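Local atomic coordinates of inorganic pyrophosphatase (Thermus thermophilus, PDB entry 2PRD), a protein that probably catalyses the magnesium-dependent hydrolysis of inorganic pyrophosphate to two phosphate ions, working as a homohexamer of the PPase family. Residues G122-E126 against G127-E131; W155-R158 against K159-L162. One frame throughout, in Å; residues are numbered along the deposited sequence.

Contact 1: residues G122-E126 against G127-E131; sequences GDVPE and GVKQE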
loop_
_atom_site.group_PDB
_atom_site.type_symbol
_atom_site.label_atom_id
_atom_site.label_comp_id
_atom_site.label_asym_id
_atom_site.label_seq_id
_atom_site.Cartn_x
_atom_site.Cartn_y
_atom_site.Cartn_z
ATOM N N GLY A 122 28.752 -1.468 -13.567
ATOM C CA GLY A 122 29.406 -2.403 -12.633
ATOM C C GLY A 122 28.975 -2.115 -11.213
ATOM O O GLY A 122 29.306 -2.897 -10.320
ATOM N N ASP A 123 28.317 -1.015 -10.979
ATOM C CA ASP A 123 27.828 -0.571 -9.697
ATOM C C ASP A 123 26.397 -1.111 -9.480
ATOM O O ASP A 123 25.946 -1.038 -8.339
ATOM C CB ASP A 123 27.769 0.929 -9.541
ATOM C CG ASP A 123 29.068 1.687 -9.553
ATOM O OD1 ASP A 123 30.064 1.123 -9.101
ATOM O OD2 ASP A 123 29.073 2.866 -9.990
ATOM N N VAL A 124 25.710 -1.583 -10.474
ATOM C CA VAL A 124 24.324 -2.122 -10.233
ATOM C C VAL A 124 24.597 -3.511 -9.735
ATOM O O VAL A 124 25.313 -4.233 -10.469
ATOM C CB VAL A 124 23.562 -2.057 -11.551
ATOM C CG1 VAL A 124 22.223 -2.771 -11.447
ATOM C CG2 VAL A 124 23.241 -0.561 -11.830
ATOM N N PRO A 125 24.162 -3.866 -8.532
ATOM C CA PRO A 125 24.469 -5.181 -7.970
ATOM C C PRO A 125 24.081 -6.277 -8.941
ATOM O O PRO A 125 23.021 -6.126 -9.602
ATOM C CB PRO A 125 23.697 -5.215 -6.678
ATOM C CG PRO A 125 23.049 -3.912 -6.463
ATOM C CD PRO A 125 23.347 -3.021 -7.659
ATOM N N GLU A 126 24.813 -7.380 -9.057
ATOM C CA GLU A 126 24.339 -8.403 -10.002
ATOM C C GLU A 126 23.042 -9.117 -9.641
ATOM O O GLU A 126 22.463 -9.790 -10.547
ATOM C CB GLU A 126 25.405 -9.433 -10.351
ATOM C CG GLU A 126 25.328 -9.739 -11.869
ATOM C CD GLU A 126 25.452 -11.242 -12.085
ATOM O OE1 GLU A 126 25.721 -11.920 -11.060
ATOM O OE2 GLU A 126 25.286 -11.703 -13.240
ATOM N N GLY A 127 22.611 -9.040 -8.394
ATOM C CA GLY A 127 21.341 -9.688 -8.002
ATOM C C GLY A 127 20.209 -8.912 -8.675
ATOM O O GLY A 127 19.160 -9.450 -9.017
ATOM N N VAL A 128 20.466 -7.644 -8.838
ATOM C CA VAL A 128 19.556 -6.702 -9.488
ATOM C C VAL A 128 19.612 -6.853 -10.990
ATOM O O VAL A 128 18.562 -6.963 -11.674
ATOM C CB VAL A 128 19.831 -5.246 -9.072
ATOM C CG1 VAL A 128 18.867 -4.335 -9.815
ATOM C CG2 VAL A 128 19.704 -5.095 -7.574
ATOM N N LYS A 129 20.792 -6.906 -11.591
ATOM C CA LYS A 129 20.889 -7.138 -13.013
ATOM C C LYS A 129 20.244 -8.456 -13.443
ATOM O O LYS A 129 19.696 -8.564 -14.559
ATOM C CB LYS A 129 22.399 -7.250 -13.422
ATOM C CG LYS A 129 23.012 -5.852 -13.429
ATOM C CD LYS A 129 24.333 -5.835 -14.171
ATOM C CE LYS A 129 25.475 -6.191 -13.213
ATOM N NZ LYS A 129 26.533 -5.131 -13.337
ATOM N N GLN A 130 20.264 -9.474 -12.574
ATOM C CA GLN A 130 19.683 -10.778 -12.963
ATOM C C GLN A 130 18.145 -10.716 -12.957
ATOM O O GLN A 130 17.464 -11.445 -13.696
ATOM C CB GLN A 130 20.058 -11.880 -12.061
ATOM C CG GLN A 130 21.206 -12.712 -11.756
ATOM C CD GLN A 130 20.779 -13.778 -10.712
ATOM O OE1 GLN A 130 21.227 -14.918 -10.930
ATOM N NE2 GLN A 130 19.940 -13.387 -9.729
ATOM N N GLU A 131 17.648 -9.919 -12.003
ATOM C CA GLU A 131 16.209 -9.702 -11.845
ATOM C C GLU A 131 15.692 -9.000 -13.088
ATOM O O GLU A 131 14.658 -9.391 -13.660
ATOM C CB GLU A 131 15.902 -8.920 -10.552
ATOM C CG GLU A 131 14.381 -8.820 -10.294
ATOM C CD GLU A 131 14.102 -7.859 -9.132
ATOM O OE1 GLU A 131 14.979 -7.020 -8.903
ATOM O OE2 GLU A 131 13.090 -7.999 -8.425
HETATM O O HOH W 1 27.763 -5.955 -11.095
#
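Lys-129 reaches back from the first turn of helix 126-138 over the loop that leads into it. Lys-129 NZ makes a weak hydrogen bond to Val-124 O at 3.2 Å. Water 1 bridges the same two groups: it accepts from Lys-129 NZ at 2.7 Å and donates to Val-124 O at 3.1 Å. NZ also bonds to the carbonyl of Ile-121, one residue before Gly-122. The chain gets there by bending at chi3 (-87°) and again at chi4.

Backbone bonds start the helix. Pro-125 stands at the N-cap, and its O takes Lys-129 N at 3.1 Å. The same oxygen receives a weak bond from Val-128 N. Glu-126 O accepts from Gln-130 N.

Apolar contacts add to these. CG1 of Val-124 meets CG of Lys-129 at 3.7 Å. Val-124 and Val-128 cross at about a right angle, their CG1 atoms 4.0 Å apart. The Pro-125 ring lies side by side with Val-128, with Pro-125 CG 3.7 Å from Val-128 CG2. Glu-126 CG rests against Lys-129 CE at 3.8 Å. His-117 of the second subunit packs on Pro-125.

A leucine in place of Lys-129 would probably leave the Val-124 and Ile-121 carbonyls without their ammonium partner and the loop held less firmly against the first turn. The lysine thus works twice: its aliphatic stem packs on Val-124, while its charged end gathers carbonyl oxygens of the loop.

Contact 2: residues W155-R158 against K159-L162; sequences WRDR and KAAL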
loop_
_atom_site.group_PDB
_atom_site.type_symbol
_atom_site.label_atom_id
_atom_site.label_comp_id
_atom_site.label_asym_id
_atom_site.label_seq_id
_atom_site.Cartn_x
_atom_site.Cartn_y
_atom_site.Cartn_z
ATOM N N TRP A 155 24.918 -6.521 -21.514
ATOM C CA TRP A 155 24.956 -5.223 -20.862
ATOM C C TRP A 155 26.174 -4.423 -21.326
ATOM O O TRP A 155 27.197 -5.036 -21.648
ATOM C CB TRP A 155 25.041 -5.443 -19.372
ATOM C CG TRP A 155 23.908 -6.179 -18.709
ATOM C CD1 TRP A 155 23.722 -7.526 -18.612
ATOM C CD2 TRP A 155 22.827 -5.589 -17.976
ATOM N NE1 TRP A 155 22.590 -7.804 -17.891
ATOM C CE2 TRP A 155 22.028 -6.628 -17.464
ATOM C CE3 TRP A 155 22.470 -4.272 -17.673
ATOM C CZ2 TRP A 155 20.877 -6.433 -16.723
ATOM C CZ3 TRP A 155 21.329 -4.073 -16.894
ATOM C CH2 TRP A 155 20.543 -5.136 -16.454
ATOM N N ARG A 156 25.977 -3.111 -21.293
ATOM C CA ARG A 156 27.029 -2.178 -21.699
ATOM C C ARG A 156 27.190 -1.121 -20.631
ATOM O O ARG A 156 26.235 -0.803 -19.929
ATOM C CB ARG A 156 26.778 -1.541 -23.046
ATOM C CG ARG A 156 26.705 -2.454 -24.253
ATOM C CD ARG A 156 28.074 -3.035 -24.570
ATOM N NE ARG A 156 27.965 -3.991 -25.661
ATOM C CZ ARG A 156 27.807 -5.296 -25.572
ATOM N NH1 ARG A 156 27.735 -5.948 -24.410
ATOM N NH2 ARG A 156 27.728 -5.992 -26.705
ATOM N N ASP A 157 28.372 -0.534 -20.574
ATOM C CA ASP A 157 28.729 0.433 -19.535
ATOM C C ASP A 157 28.327 1.838 -19.819
ATOM O O ASP A 157 27.664 2.085 -20.825
ATOM C CB ASP A 157 30.240 0.273 -19.294
ATOM C CG ASP A 157 31.079 0.866 -20.415
ATOM O OD1 ASP A 157 30.505 1.186 -21.473
ATOM O OD2 ASP A 157 32.307 1.010 -20.181
ATOM N N ARG A 158 28.611 2.756 -18.900
ATOM C CA ARG A 158 28.221 4.132 -19.069
ATOM C C ARG A 158 28.803 4.737 -20.329
ATOM O O ARG A 158 28.161 5.678 -20.864
ATOM C CB ARG A 158 28.593 4.950 -17.813
ATOM C CG ARG A 158 28.132 6.405 -17.979
ATOM C CD ARG A 158 28.925 7.194 -16.896
ATOM N NE ARG A 158 30.324 6.874 -17.143
ATOM C CZ ARG A 158 31.324 6.820 -16.292
ATOM N NH1 ARG A 158 31.147 7.070 -15.001
ATOM N NH2 ARG A 158 32.550 6.495 -16.718
ATOM N N LYS A 159 29.947 4.279 -20.813
ATOM C CA LYS A 159 30.490 4.959 -22.030
ATOM C C LYS A 159 29.680 4.625 -23.252
ATOM O O LYS A 159 29.490 5.530 -24.072
ATOM C CB LYS A 159 31.995 4.747 -22.144
ATOM C CG LYS A 159 32.634 5.213 -20.814
ATOM C CD LYS A 159 34.146 5.294 -20.872
ATOM C CE LYS A 159 34.692 6.120 -19.701
ATOM N NZ LYS A 159 34.682 5.329 -18.437
ATOM N N ALA A 160 29.247 3.377 -23.367
ATOM C CA ALA A 160 28.426 2.926 -24.484
ATOM C C ALA A 160 27.072 3.565 -24.473
ATOM O O ALA A 160 26.509 3.956 -25.503
ATOM C CB ALA A 160 28.336 1.377 -24.488
ATOM N N ALA A 161 26.468 3.710 -23.290
ATOM C CA ALA A 161 25.152 4.298 -23.147
ATOM C C ALA A 161 25.141 5.743 -23.616
ATOM O O ALA A 161 24.162 6.154 -24.252
ATOM C CB ALA A 161 24.665 4.239 -21.685
ATOM N N LEU A 162 26.163 6.487 -23.201
ATOM C CA LEU A 162 26.236 7.909 -23.547
ATOM C C LEU A 162 26.295 8.109 -25.055
ATOM O O LEU A 162 25.692 9.030 -25.604
ATOM C CB LEU A 162 27.337 8.644 -22.802
ATOM C CG LEU A 162 27.294 8.635 -21.275
ATOM C CD1 LEU A 162 28.569 9.244 -20.728
ATOM C CD2 LEU A 162 26.076 9.298 -20.677
#
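Asp-157 turns its CG between its own backbone N and carbonyl carbon (chi1 74°), which brings OD1 back to the amides of Lys-159 and Ala-160. This is an N-cap: Asp-157 closes the start of helix 158-173 where the chain leaves strand 150-156. The bond from Ala-160 N to Asp-157 OD1 is 3.2 Å long, with an N-H...O angle of 164°, and it meets the oxygen close to the line of its C-O bond. The bond from Lys-159 N to the same oxygen is weak. One carboxylate oxygen thus serves two amides of the first turn, and its negative charge is likely to suit the positive end of the helix dipole. Arg-158 N bonds to the side chain of Asp-120, so a second aspartate also serves this end.

Helical bonds follow. Ala-161 N donates to Asp-157 O at 3.2 Å, and Leu-162 N to Arg-158 O.

Across the cap, the CB atoms of Arg-156 and Ala-160 touch at 3.6 Å. Arg-156 then leads its chain away, and NH1 bonds to Trp-155 O. On another side, Arg-158 and Leu-162 lie side by side, with Arg-158 CG 4.0 Å from Leu-162 CD1. CE of Lys-159 lies at the edge of the Arg-158 guanidinium, in its plane. NH2 of Arg-158 is 3.0 Å from NZ of Lys-159, two like-charged donors and not a hydrogen bond.

Overall arrangement
Along the chain, the contacts come in series: contact 1 is complete before contact 2 begins, so they neither nest nor cross. Each is local and closes no long loop. Contact 1 joins the loop after strand 101-109 to the start of helix 126-138. The chain then runs through that helix to strand 150-156, and contact 2 joins this strand to helix 158-173. Their centres are about 15 Å apart, yet they meet: Trp-155 CZ2 packs against Lys-129 O at 3.3 Å. Trp-155 also touches Ile-121, Ile-132 and Gln-133. The two helix starts are thus linked through Trp-155, on the strand that pairs with strand 84-97 of the main sheet.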